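Long-range contacts in anopheles gambiae adenosine kinase (Anopheles gambiae, PDB 3LOO), which catalyses the phosphorylation of adenosine, with ATP as the usual phosphate donor, and probably serves the mosquito in purine salvage: residues Leu21-Pro32 and Arg96-Val106; Gln127-Thr138 and Asn153-His164. All blocks are in the same frame, centred on the assembly; numbering follows the deposited sequence.

How the contacts relate
Contact 1 comes first along the chain and closes before contact 2 opens. Their centres lie about 16 Å apart. Both reach the large mixed sheet, in which strand 100-107 sits between strand 26-29 of contact 1 and strand 125-131 of contact 2. Phe102 O and Val106 O of contact 1 probably accept hydrogen bonds from Gln127 N and Ser131 N of contact 2. Contact 2 then leaves this sheet and runs into the smaller one, through strand 137-144. Each contact places one residue beside the bound bis(adenosine)-5'-tetraphosphate, Asn31 and Leu154. The pair thus runs from the large sheet toward the small one, and its two pocket residues suggest that this junction forms part of the ligand site.

Contact 1: residues Leu21-Pro32 and Arg96-Val106; sequences LRDGMLVGLGNP and RPRTAIFFGCV. With B4P (bis(adenosine)-5'-tetraphosphate), chain D.
Arg96 meets Asp23 through an extended side chain, with CG anti to the backbone N (chi1 178°) and a turn only at the last torsion. Asp23 CG lies beside its own backbone N (chi1 -65°), and this turns the carboxylate toward Arg96 and Arg98. Arg96 NH1 gives a salt bridge to Asp23 OD1 at 2.8 Å, on the anti lone pair. Arg96 NH2 adds a weak bond to the same oxygen. Arg98 NE reaches Asp23 OD2 at 2.9 Å, from above the carboxylate plane. Both guanidinium planes stand 67° from the carboxylate. Arg22 CA lies over one face of the Arg96 guanidinium, toward its rim. A further bond, from Arg96 NH1 to Thr99 OG1, helps fix the rotation of the guanidinium. Thr99 OG1 in turn donates to Arg96 O.

Gly24 N donates to Arg98 O at 2.7 Å as the two chains come together. Strands 26-29 and 100-106 then run parallel. Ile101 N, Gly28 N, Phe103 N and Gly30 N carry the regular backbone bonds. On one face of the sheet Val27 CG2 packs on Phe103 CD2 at 3.9 Å. Helix 168-176 covers this face. On the other face Leu26 CD2 touches Ala100 CB. The Phe102 ring reaches the Gly30 backbone with CE1 and CZ. Its CE2 meets Pro32 CB at 3.6 Å, and Pro32 CG lies at the ring edge. Pro32 CG is tight against Val106 CG1. One water links Gly30 O to Cys105 N, where the strands part.

Asn31 ND2 donates to N1A of bis(adenosine)-5'-tetraphosphate at 3.0 Å. Parallel neighbours of this kind form the central sheet of the alpha/beta fold of pfkB family kinases, here with an adenine-binding residue near the C-terminal end of the strand.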
loop_
_atom_site.group_PDB
_atom_site.type_symbol
_atom_site.label_atom_id
_atom_site.label_comp_id
_atom_site.label_asym_id
_atom_site.label_seq_id
_atom_site.Cartn_x
_atom_site.Cartn_y
_atom_site.Cartn_z
ATOM N N LEU A 21 14.329 -19.085 1.030
ATOM C CA LEU A 21 14.018 -17.898 0.171
ATOM C C LEU A 21 14.503 -18.128 -1.249
ATOM O O LEU A 21 15.574 -18.678 -1.450
ATOM C CB LEU A 21 14.683 -16.630 0.717
ATOM C CG LEU A 21 14.236 -16.029 2.060
ATOM C CD1 LEU A 21 14.916 -14.669 2.294
ATOM C CD2 LEU A 21 12.734 -15.883 2.155
ATOM N N ARG A 22 13.682 -17.755 -2.225
ATOM C CA ARG A 22 14.107 -17.734 -3.619
ATOM C C ARG A 22 13.410 -16.554 -4.348
ATOM O O ARG A 22 12.570 -15.869 -3.739
ATOM C CB ARG A 22 13.940 -19.116 -4.293
ATOM C CG ARG A 22 12.589 -19.819 -4.118
ATOM C CD ARG A 22 11.498 -19.079 -4.828
ATOM N NE ARG A 22 10.239 -19.827 -4.797
ATOM C CZ ARG A 22 9.094 -19.411 -5.328
ATOM N NH1 ARG A 22 9.007 -18.242 -5.985
ATOM N NH2 ARG A 22 8.024 -20.190 -5.227
ATOM N N ASP A 23 13.768 -16.306 -5.605
ATOM C CA ASP A 23 13.271 -15.157 -6.338
ATOM C C ASP A 23 11.743 -15.257 -6.530
ATOM O O ASP A 23 11.173 -16.337 -6.704
ATOM C CB ASP A 23 13.932 -15.011 -7.718
ATOM C CG ASP A 23 15.446 -14.713 -7.656
ATOM O OD1 ASP A 23 16.004 -14.424 -6.588
ATOM O OD2 ASP A 23 16.061 -14.791 -8.722
ATOM N N GLY A 24 11.082 -14.115 -6.505
ATOM C CA GLY A 24 9.676 -14.067 -6.887
ATOM C C GLY A 24 8.711 -14.762 -5.933
ATOM O O GLY A 24 7.675 -15.232 -6.356
ATOM N N MET A 25 9.005 -14.790 -4.640
ATOM C CA MET A 25 8.017 -15.342 -3.704
ATOM C C MET A 25 6.753 -14.451 -3.530
ATOM O O MET A 25 5.650 -14.961 -3.258
ATOM C CB MET A 25 8.655 -15.591 -2.344
ATOM C CG MET A 25 9.906 -16.494 -2.438
ATOM S SD MET A 25 10.576 -16.817 -0.839
ATOM C CE MET A 25 11.300 -15.321 -0.309
ATOM N N LEU A 26 6.940 -13.129 -3.663
ATOM C CA LEU A 26 5.891 -12.151 -3.375
ATOM C C LEU A 26 5.634 -11.367 -4.655
ATOM O O LEU A 26 6.579 -10.888 -5.272
ATOM C CB LEU A 26 6.386 -11.211 -2.275
ATOM C CG LEU A 26 5.578 -9.929 -2.025
ATOM C CD1 LEU A 26 4.122 -10.254 -1.615
ATOM C CD2 LEU A 26 6.262 -9.101 -0.937
ATOM N N VAL A 27 4.382 -11.295 -5.104
ATOM C CA VAL A 27 4.046 -10.315 -6.127
ATOM C C VAL A 27 3.096 -9.253 -5.588
ATOM O O VAL A 27 2.157 -9.573 -4.870
ATOM C CB VAL A 27 3.651 -10.847 -7.544
ATOM C CG1 VAL A 27 3.874 -12.301 -7.747
ATOM C CG2 VAL A 27 2.270 -10.318 -8.051
ATOM N N GLY A 28 3.420 -8.000 -5.910
ATOM C CA GLY A 28 2.630 -6.839 -5.549
ATOM C C GLY A 28 2.116 -6.166 -6.798
ATOM O O GLY A 28 2.832 -6.045 -7.772
ATOM N N LEU A 29 0.862 -5.726 -6.782
ATOM C CA LEU A 29 0.289 -4.967 -7.878
ATOM C C LEU A 29 -0.140 -3.621 -7.296
ATOM O O LEU A 29 -0.806 -3.590 -6.285
ATOM C CB LEU A 29 -0.964 -5.655 -8.419
ATOM C CG LEU A 29 -0.897 -6.932 -9.260
ATOM C CD1 LEU A 29 -0.336 -8.040 -8.474
ATOM C CD2 LEU A 29 -2.371 -7.290 -9.629
ATOM N N GLY A 30 0.249 -2.526 -7.942
ATOM C CA GLY A 30 -0.131 -1.214 -7.455
ATOM C C GLY A 30 0.169 -0.107 -8.453
ATOM O O GLY A 30 0.408 -0.363 -9.650
ATOM N N ASN A 31 0.213 1.117 -7.926
ATOM C CA ASN A 31 0.403 2.290 -8.723
ATOM C C ASN A 31 1.754 2.873 -8.398
ATOM O O ASN A 31 1.942 3.386 -7.295
ATOM C CB ASN A 31 -0.648 3.384 -8.393
ATOM C CG ASN A 31 -2.074 2.877 -8.438
ATOM O OD1 ASN A 31 -2.409 2.002 -9.263
ATOM N ND2 ASN A 31 -2.945 3.462 -7.579
ATOM N N PRO A 32 2.697 2.805 -9.354
ATOM C CA PRO A 32 3.992 3.405 -9.023
ATOM C C PRO A 32 3.929 4.904 -9.294
ATOM O O PRO A 32 3.673 5.322 -10.416
ATOM C CB PRO A 32 4.975 2.701 -9.978
ATOM C CG PRO A 32 4.118 2.209 -11.121
ATOM C CD PRO A 32 2.650 2.240 -10.711
ATOM N N ARG A 96 17.904 -9.634 0.020
ATOM C CA ARG A 96 18.036 -10.675 -0.981
ATOM C C ARG A 96 17.221 -10.183 -2.152
ATOM O O ARG A 96 15.983 -10.321 -2.132
ATOM C CB ARG A 96 17.554 -12.031 -0.463
ATOM C CG ARG A 96 17.660 -13.085 -1.517
ATOM C CD ARG A 96 16.857 -14.338 -1.152
ATOM N NE ARG A 96 17.110 -15.319 -2.197
ATOM C CZ ARG A 96 16.676 -15.234 -3.445
ATOM N NH1 ARG A 96 15.917 -14.205 -3.840
ATOM N NH2 ARG A 96 16.988 -16.189 -4.309
ATOM N N PRO A 97 17.904 -9.605 -3.160
ATOM C CA PRO A 97 17.250 -9.023 -4.310
ATOM C C PRO A 97 16.362 -10.019 -5.054
ATOM O O PRO A 97 16.636 -11.242 -5.065
ATOM C CB PRO A 97 18.434 -8.551 -5.194
ATOM C CG PRO A 97 19.549 -8.244 -4.210
ATOM C CD PRO A 97 19.370 -9.364 -3.175
ATOM N N ARG A 98 15.296 -9.484 -5.646
ATOM C CA ARG A 98 14.380 -10.244 -6.530
ATOM C C ARG A 98 13.416 -11.143 -5.802
ATOM O O ARG A 98 12.642 -11.859 -6.444
ATOM C CB ARG A 98 15.155 -11.039 -7.614
ATOM C CG ARG A 98 15.891 -10.178 -8.647
ATOM C CD ARG A 98 16.749 -11.087 -9.580
ATOM N NE ARG A 98 15.970 -12.233 -10.080
ATOM C CZ ARG A 98 15.295 -12.268 -11.223
ATOM N NH1 ARG A 98 15.275 -11.211 -12.009
ATOM N NH2 ARG A 98 14.644 -13.380 -11.588
ATOM N N THR A 99 13.443 -11.107 -4.472
ATOM C CA THR A 99 12.510 -11.872 -3.658
ATOM C C THR A 99 11.056 -11.347 -3.889
ATOM O O THR A 99 10.106 -12.132 -3.862
ATOM C CB THR A 99 12.890 -11.891 -2.157
ATOM O OG1 THR A 99 14.244 -12.342 -2.013
ATOM C CG2 THR A 99 12.020 -12.861 -1.380
ATOM N N ALA A 100 10.916 -10.032 -4.123
ATOM C CA ALA A 100 9.605 -9.431 -4.449
ATOM C C ALA A 100 9.566 -8.881 -5.872
ATOM O O ALA A 100 10.557 -8.295 -6.361
ATOM C CB ALA A 100 9.220 -8.345 -3.426
ATOM N N ILE A 101 8.439 -9.116 -6.543
ATOM C CA ILE A 101 8.180 -8.615 -7.879
ATOM C C ILE A 101 7.063 -7.530 -7.823
ATOM O O ILE A 101 6.047 -7.747 -7.164
ATOM C CB ILE A 101 7.696 -9.749 -8.797
ATOM C CG1 ILE A 101 8.816 -10.811 -8.976
ATOM C CG2 ILE A 101 7.311 -9.192 -10.162
ATOM C CD1 ILE A 101 8.262 -12.101 -9.542
ATOM N N PHE A 102 7.281 -6.386 -8.476
ATOM C CA PHE A 102 6.268 -5.324 -8.536
ATOM C C PHE A 102 5.676 -5.178 -9.949
ATOM O O PHE A 102 6.420 -5.036 -10.922
ATOM C CB PHE A 102 6.827 -3.964 -8.022
ATOM C CG PHE A 102 5.795 -2.813 -8.103
ATOM C CD1 PHE A 102 4.784 -2.709 -7.166
ATOM C CD2 PHE A 102 5.839 -1.902 -9.115
ATOM C CE1 PHE A 102 3.804 -1.699 -7.238
ATOM C CE2 PHE A 102 4.849 -0.862 -9.208
ATOM C CZ PHE A 102 3.836 -0.776 -8.254
ATOM N N PHE A 103 4.341 -5.193 -10.050
ATOM C CA PHE A 103 3.644 -4.878 -11.302
ATOM C C PHE A 103 2.857 -3.569 -11.150
ATOM O O PHE A 103 2.085 -3.410 -10.189
ATOM C CB PHE A 103 2.634 -5.953 -11.719
ATOM C CG PHE A 103 3.233 -7.289 -12.089
ATOM C CD1 PHE A 103 4.107 -7.411 -13.178
ATOM C CD2 PHE A 103 2.844 -8.434 -11.404
ATOM C CE1 PHE A 103 4.629 -8.647 -13.550
ATOM C CE2 PHE A 103 3.356 -9.700 -11.771
ATOM C CZ PHE A 103 4.254 -9.787 -12.859
ATOM N N GLY A 104 3.039 -2.673 -12.111
ATOM C CA GLY A 104 2.227 -1.457 -12.234
ATOM C C GLY A 104 2.693 -0.752 -13.497
ATOM O O GLY A 104 3.640 -1.222 -14.154
ATOM N N CYS A 105 2.029 0.352 -13.844
ATOM C CA CYS A 105 2.310 1.075 -15.093
ATOM C C CYS A 105 2.892 2.473 -14.900
ATOM O O CYS A 105 2.379 3.293 -14.096
ATOM C CB CYS A 105 1.045 1.134 -15.968
ATOM S SG CYS A 105 1.349 1.705 -17.704
ATOM N N VAL A 106 3.960 2.747 -15.655
ATOM C CA VAL A 106 4.683 4.016 -15.584
ATOM C C VAL A 106 4.711 4.602 -16.991
ATOM O O VAL A 106 4.314 3.928 -17.961
ATOM C CB VAL A 106 6.154 3.883 -15.069
ATOM C CG1 VAL A 106 6.226 3.430 -13.580
ATOM C CG2 VAL A 106 6.995 2.963 -15.983
HETATM P PA B4P D . 0.931 8.139 4.111
HETATM O O1A B4P D . 2.220 8.856 4.480
HETATM O O2A B4P D . -0.335 8.985 3.984
HETATM O O3A B4P D . 0.618 7.157 5.342
HETATM P PB B4P D . 0.468 5.584 5.135
HETATM O O1B B4P D . 1.808 4.937 4.776
HETATM O O2B B4P D . -0.780 5.212 4.353
HETATM O O3B B4P D . 0.269 5.535 6.785
HETATM P PG B4P D . -1.005 5.000 7.612
HETATM O O1G B4P D . -1.950 6.096 7.968
HETATM O O2G B4P D . -1.607 3.872 6.797
HETATM O O3G B4P D . -0.374 4.370 8.942
HETATM P PD B4P D . -0.424 4.867 10.476
HETATM O O1D B4P D . -0.318 6.347 10.485
HETATM O O2D B4P D . -1.508 4.178 11.257
HETATM O O5E B4P D . 1.152 7.216 2.793
HETATM C C5E B4P D . 1.908 7.891 1.812
HETATM C C4E B4P D . 1.996 7.177 0.493
HETATM O O4E B4P D . 0.719 6.935 -0.098
HETATM C C3E B4P D . 2.693 8.090 -0.477
HETATM O O3E B4P D . 4.023 7.549 -0.605
HETATM C C2E B4P D . 1.924 7.940 -1.784
HETATM O O2E B4P D . 2.729 7.643 -2.932
HETATM C C1E B4P D . 0.904 6.826 -1.485
HETATM N N9A B4P D . -0.359 7.101 -2.193
HETATM C C8A B4P D . -1.235 8.129 -1.996
HETATM N N7A B4P D . -2.259 7.988 -2.888
HETATM C C5A B4P D . -2.018 6.896 -3.672
HETATM C C6A B4P D . -2.693 6.256 -4.725
HETATM N N6A B4P D . -3.866 6.724 -5.254
HETATM N N1A B4P D . -2.135 5.155 -5.288
HETATM C C2A B4P D . -0.974 4.636 -4.817
HETATM N N3A B4P D . -0.318 5.222 -3.802
HETATM C C4A B4P D . -0.822 6.337 -3.212
HETATM O O5F B4P D . 1.003 4.306 10.941
HETATM C C5F B4P D . 1.433 2.985 10.631
HETATM C C4F B4P D . 2.553 2.652 11.615
HETATM O O4F B4P D . 3.536 3.700 11.686
HETATM C C3F B4P D . 2.026 2.583 13.038
HETATM O O3F B4P D . 1.406 1.323 13.257
HETATM C C2F B4P D . 3.284 2.800 13.856
HETATM O O2F B4P D . 4.018 1.567 13.988
HETATM C C1F B4P D . 4.060 3.828 13.014
HETATM N N9B B4P D . 3.711 5.188 13.534
HETATM C C8B B4P D . 2.838 6.050 12.976
HETATM N N7B B4P D . 2.742 7.186 13.707
HETATM C C5B B4P D . 3.564 7.077 14.771
HETATM C C6B B4P D . 3.890 7.878 15.862
HETATM N N6B B4P D . 3.306 9.098 15.983
HETATM N N1B B4P D . 4.804 7.437 16.781
HETATM C C2B B4P D . 5.391 6.220 16.662
HETATM N N3B B4P D . 5.102 5.387 15.622
HETATM C C4B B4P D . 4.200 5.755 14.659
HETATM O O HOH W 1 -0.347 0.905 -12.228
HETATM O O HOH W 2 2.904 5.818 -12.988
#

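Contact 2: residues Gln127-Thr138 and Asn153-His164; sequences QYQRSATSPTGT and NLAAANDFTPEH
Gln129 packs against the His164 ring. Its CB lies over the ring centre, 3.5 Å from the centroid and 14° off the normal. The Gln129 chain is extended, with CG anti to the backbone N (chi1 -175°), and slides past His164 with its amide nearly parallel to the ring. Thr161 N donates in plane to a lone pair of Gln129 OE1 at 2.9 Å, and Gln129 NE2 donates to Thr161 OG1 at 2.8 Å, fixing the amide. Gln127 O accepts from His164 NE2 and lies near the ring plane, while NE2 sits above the plane of the Gln127 carbonyl.

Asp159 OD2 accepts from Ser134 OG at 2.8 Å and from Ser131 OG; the latter bond, at 2.5 Å, is unusually short and its length is doubtful. Ser131 OG also accepts from Ser134 N, forming an ST motif. Thr138 and Asn153 form an antiparallel hydrogen-bonded pair.

The tight parts are Gln129 on His164 and Gly137 CA against Leu154 O, at 3.2 Å. The outer side is looser. Pro135 O accepts from Ala156 N, but the exposed Pro135 ring barely touches Ala155, with CD and CB 4.4 Å apart. Exposed Thr133 makes little contact.

Strand 125-131 is the outermost strand of the large sheet, beside strand 100-107. The loop 154-164 leads from strand 147-153 toward helix 168-176, and helix 187-203 packs against Leu154 and Phe160.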
loop_
_atom_site.group_PDB
_atom_site.type_symbol
_atom_site.label_atom_id
_atom_site.label_comp_id
_atom_site.label_asym_id
_atom_site.label_seq_id
_atom_site.Cartn_x
_atom_site.Cartn_y
_atom_site.Cartn_z
ATOM N N GLN A 127 8.573 -4.905 -12.675
ATOM C CA GLN A 127 8.076 -5.372 -13.965
ATOM C C GLN A 127 7.011 -4.401 -14.446
ATOM O O GLN A 127 5.819 -4.707 -14.483
ATOM C CB GLN A 127 7.594 -6.804 -13.819
ATOM C CG GLN A 127 8.748 -7.767 -13.505
ATOM C CD GLN A 127 9.673 -8.010 -14.696
ATOM O OE1 GLN A 127 10.898 -8.119 -14.537
ATOM N NE2 GLN A 127 9.093 -8.128 -15.890
ATOM N N TYR A 128 7.473 -3.181 -14.729
ATOM C CA TYR A 128 6.583 -2.080 -15.135
ATOM C C TYR A 128 6.035 -2.303 -16.545
ATOM O O TYR A 128 6.796 -2.596 -17.467
ATOM C CB TYR A 128 7.312 -0.729 -15.152
ATOM C CG TYR A 128 7.765 -0.126 -13.828
ATOM C CD1 TYR A 128 7.110 -0.376 -12.602
ATOM C CD2 TYR A 128 8.864 0.724 -13.813
ATOM C CE1 TYR A 128 7.580 0.232 -11.401
ATOM C CE2 TYR A 128 9.307 1.345 -12.639
ATOM C CZ TYR A 128 8.670 1.095 -11.440
ATOM O OH TYR A 128 9.189 1.723 -10.292
ATOM N N GLN A 129 4.728 -2.144 -16.704
ATOM C CA GLN A 129 4.139 -1.856 -18.003
ATOM C C GLN A 129 4.494 -0.391 -18.358
ATOM O O GLN A 129 4.708 0.442 -17.479
ATOM C CB GLN A 129 2.611 -2.064 -17.939
ATOM C CG GLN A 129 1.854 -1.917 -19.259
ATOM C CD GLN A 129 0.393 -2.321 -19.136
ATOM O OE1 GLN A 129 -0.134 -2.471 -18.045
ATOM N NE2 GLN A 129 -0.270 -2.490 -20.266
ATOM N N ARG A 130 4.587 -0.096 -19.649
ATOM C CA ARG A 130 5.024 1.217 -20.122
ATOM C C ARG A 130 3.903 1.836 -20.908
ATOM O O ARG A 130 3.363 1.213 -21.812
ATOM C CB ARG A 130 6.259 1.120 -21.037
ATOM C CG ARG A 130 7.504 0.670 -20.361
ATOM C CD ARG A 130 7.881 1.727 -19.429
ATOM N NE ARG A 130 9.025 1.347 -18.636
ATOM C CZ ARG A 130 9.877 2.220 -18.109
ATOM N NH1 ARG A 130 9.740 3.549 -18.340
ATOM N NH2 ARG A 130 10.882 1.744 -17.381
ATOM N N SER A 131 3.542 3.057 -20.551
ATOM C CA SER A 131 2.612 3.848 -21.356
ATOM C C SER A 131 3.406 4.858 -22.197
ATOM O O SER A 131 4.191 5.663 -21.662
ATOM C CB SER A 131 1.641 4.590 -20.447
ATOM O OG SER A 131 0.674 5.283 -21.214
ATOM N N ALA A 132 3.213 4.855 -23.507
ATOM C CA ALA A 132 3.854 5.925 -24.305
ATOM C C ALA A 132 2.990 7.201 -24.365
ATOM O O ALA A 132 3.499 8.298 -24.728
ATOM C CB ALA A 132 4.238 5.436 -25.701
ATOM N N THR A 133 1.715 7.068 -23.969
ATOM C CA THR A 133 0.764 8.202 -24.006
ATOM C C THR A 133 0.653 9.014 -22.736
ATOM O O THR A 133 0.332 10.197 -22.818
ATOM C CB THR A 133 -0.669 7.800 -24.439
ATOM O OG1 THR A 133 -1.273 6.990 -23.422
ATOM C CG2 THR A 133 -0.653 7.066 -25.795
ATOM N N SER A 134 0.878 8.416 -21.564
ATOM C CA SER A 134 0.814 9.207 -20.328
ATOM C C SER A 134 2.165 9.314 -19.625
ATOM O O SER A 134 3.008 8.392 -19.706
ATOM C CB SER A 134 -0.239 8.669 -19.339
ATOM O OG SER A 134 -1.474 8.411 -19.990
ATOM N N PRO A 135 2.377 10.438 -18.916
ATOM C CA PRO A 135 3.561 10.521 -18.083
ATOM C C PRO A 135 3.387 9.678 -16.806
ATOM O O PRO A 135 2.267 9.399 -16.414
ATOM C CB PRO A 135 3.621 12.006 -17.704
ATOM C CG PRO A 135 2.172 12.473 -17.736
ATOM C CD PRO A 135 1.459 11.591 -18.733
ATOM N N THR A 136 4.495 9.333 -16.143
ATOM C CA THR A 136 4.454 8.672 -14.827
ATOM C C THR A 136 3.589 9.451 -13.842
ATOM O O THR A 136 3.589 10.657 -13.860
ATOM C CB THR A 136 5.896 8.362 -14.321
ATOM O OG1 THR A 136 6.536 7.516 -15.298
ATOM C CG2 THR A 136 5.914 7.650 -12.957
ATOM N N GLY A 137 2.814 8.737 -13.024
ATOM C CA GLY A 137 1.924 9.331 -12.047
ATOM C C GLY A 137 2.730 9.904 -10.899
ATOM O O GLY A 137 3.888 9.518 -10.674
ATOM N N THR A 138 2.113 10.832 -10.173
ATOM C CA THR A 138 2.763 11.508 -9.085
ATOM C C THR A 138 1.743 11.621 -7.964
ATOM O O THR A 138 0.523 11.469 -8.194
ATOM C CB THR A 138 3.227 12.950 -9.479
ATOM O OG1 THR A 138 2.095 13.744 -9.891
ATOM C CG2 THR A 138 4.256 12.922 -10.598
ATOM N N ASN A 153 -2.169 11.935 -8.684
ATOM C CA ASN A 153 -2.361 12.110 -10.100
ATOM C C ASN A 153 -1.829 10.838 -10.722
ATOM O O ASN A 153 -0.596 10.698 -10.924
ATOM C CB ASN A 153 -1.551 13.319 -10.590
ATOM C CG ASN A 153 -1.548 13.455 -12.116
ATOM O OD1 ASN A 153 -2.504 13.066 -12.794
ATOM N ND2 ASN A 153 -0.464 13.986 -12.651
ATOM N N LEU A 154 -2.748 9.895 -10.959
ATOM C CA LEU A 154 -2.376 8.521 -11.338
ATOM C C LEU A 154 -1.740 8.436 -12.716
ATOM O O LEU A 154 -0.753 7.715 -12.905
ATOM C CB LEU A 154 -3.571 7.562 -11.257
ATOM C CG LEU A 154 -4.152 7.273 -9.864
ATOM C CD1 LEU A 154 -5.192 6.179 -9.933
ATOM C CD2 LEU A 154 -3.009 6.853 -8.855
ATOM N N ALA A 155 -2.327 9.151 -13.677
ATOM C CA ALA A 155 -1.769 9.309 -15.030
ATOM C C ALA A 155 -1.363 7.930 -15.611
ATOM O O ALA A 155 -2.254 7.101 -15.802
ATOM C CB ALA A 155 -0.612 10.335 -15.012
ATOM N N ALA A 156 -0.073 7.647 -15.862
ATOM C CA ALA A 156 0.305 6.354 -16.487
ATOM C C ALA A 156 -0.053 5.131 -15.644
ATOM O O ALA A 156 -0.313 4.042 -16.183
ATOM C CB ALA A 156 1.806 6.311 -16.861
ATOM N N ALA A 157 -0.090 5.302 -14.328
ATOM C CA ALA A 157 -0.511 4.170 -13.468
ATOM C C ALA A 157 -1.917 3.694 -13.828
ATOM O O ALA A 157 -2.240 2.529 -13.603
ATOM C CB ALA A 157 -0.421 4.510 -11.986
ATOM N N ASN A 158 -2.752 4.609 -14.356
ATOM C CA ASN A 158 -4.078 4.258 -14.849
ATOM C C ASN A 158 -4.074 3.525 -16.191
ATOM O O ASN A 158 -5.107 2.980 -16.586
ATOM C CB ASN A 158 -5.017 5.482 -14.925
ATOM C CG ASN A 158 -6.399 5.179 -14.391
ATOM O OD1 ASN A 158 -7.029 4.160 -14.736
ATOM N ND2 ASN A 158 -6.877 6.031 -13.533
ATOM N N ASP A 159 -2.945 3.481 -16.887
ATOM C CA ASP A 159 -2.877 2.743 -18.139
ATOM C C ASP A 159 -2.566 1.265 -17.976
ATOM O O ASP A 159 -2.279 0.611 -18.946
ATOM C CB ASP A 159 -1.868 3.394 -19.098
ATOM C CG ASP A 159 -2.286 4.819 -19.507
ATOM O OD1 ASP A 159 -3.448 5.179 -19.281
ATOM O OD2 ASP A 159 -1.449 5.587 -20.019
ATOM N N PHE A 160 -2.604 0.735 -16.749
ATOM C CA PHE A 160 -2.319 -0.666 -16.525
ATOM C C PHE A 160 -3.413 -1.516 -17.171
ATOM O O PHE A 160 -4.589 -1.206 -17.029
ATOM C CB PHE A 160 -2.271 -0.972 -15.028
ATOM C CG PHE A 160 -1.910 -2.401 -14.707
ATOM C CD1 PHE A 160 -0.583 -2.754 -14.487
ATOM C CD2 PHE A 160 -2.889 -3.389 -14.622
ATOM C CE1 PHE A 160 -0.222 -4.075 -14.216
ATOM C CE2 PHE A 160 -2.539 -4.708 -14.338
ATOM C CZ PHE A 160 -1.202 -5.048 -14.123
ATOM N N THR A 161 -3.023 -2.606 -17.827
ATOM C CA THR A 161 -4.010 -3.518 -18.428
ATOM C C THR A 161 -3.770 -4.960 -18.012
ATOM O O THR A 161 -2.617 -5.384 -17.874
ATOM C CB THR A 161 -4.036 -3.450 -19.968
ATOM O OG1 THR A 161 -2.729 -3.732 -20.477
ATOM C CG2 THR A 161 -4.472 -2.121 -20.442
ATOM N N PRO A 162 -4.864 -5.730 -17.844
ATOM C CA PRO A 162 -4.754 -7.159 -17.513
ATOM C C PRO A 162 -3.810 -7.909 -18.449
ATOM O O PRO A 162 -3.215 -8.904 -18.058
ATOM C CB PRO A 162 -6.186 -7.671 -17.700
ATOM C CG PRO A 162 -7.050 -6.474 -17.433
ATOM C CD PRO A 162 -6.273 -5.265 -17.865
ATOM N N GLU A 163 -3.669 -7.412 -19.672
ATOM C CA GLU A 163 -2.840 -8.055 -20.668
ATOM C C GLU A 163 -1.373 -8.074 -20.233
ATOM O O GLU A 163 -0.663 -9.014 -20.544
ATOM C CB GLU A 163 -2.981 -7.385 -22.055
ATOM C CG GLU A 163 -4.140 -6.340 -22.264
ATOM C CD GLU A 163 -5.542 -6.851 -21.916
ATOM O OE1 GLU A 163 -5.978 -7.879 -22.488
ATOM O OE2 GLU A 163 -6.215 -6.213 -21.072
ATOM N N HIS A 164 -0.924 -7.051 -19.496
ATOM C CA HIS A 164 0.477 -7.011 -19.013
ATOM C C HIS A 164 0.826 -8.277 -18.233
ATOM O O HIS A 164 1.963 -8.777 -18.277
ATOM C CB HIS A 164 0.732 -5.758 -18.154
ATOM C CG HIS A 164 2.146 -5.625 -17.662
ATOM N ND1 HIS A 164 3.218 -5.418 -18.509
ATOM C CD2 HIS A 164 2.658 -5.641 -16.406
ATOM C CE1 HIS A 164 4.329 -5.317 -17.795
ATOM N NE2 HIS A 164 4.019 -5.451 -16.516
#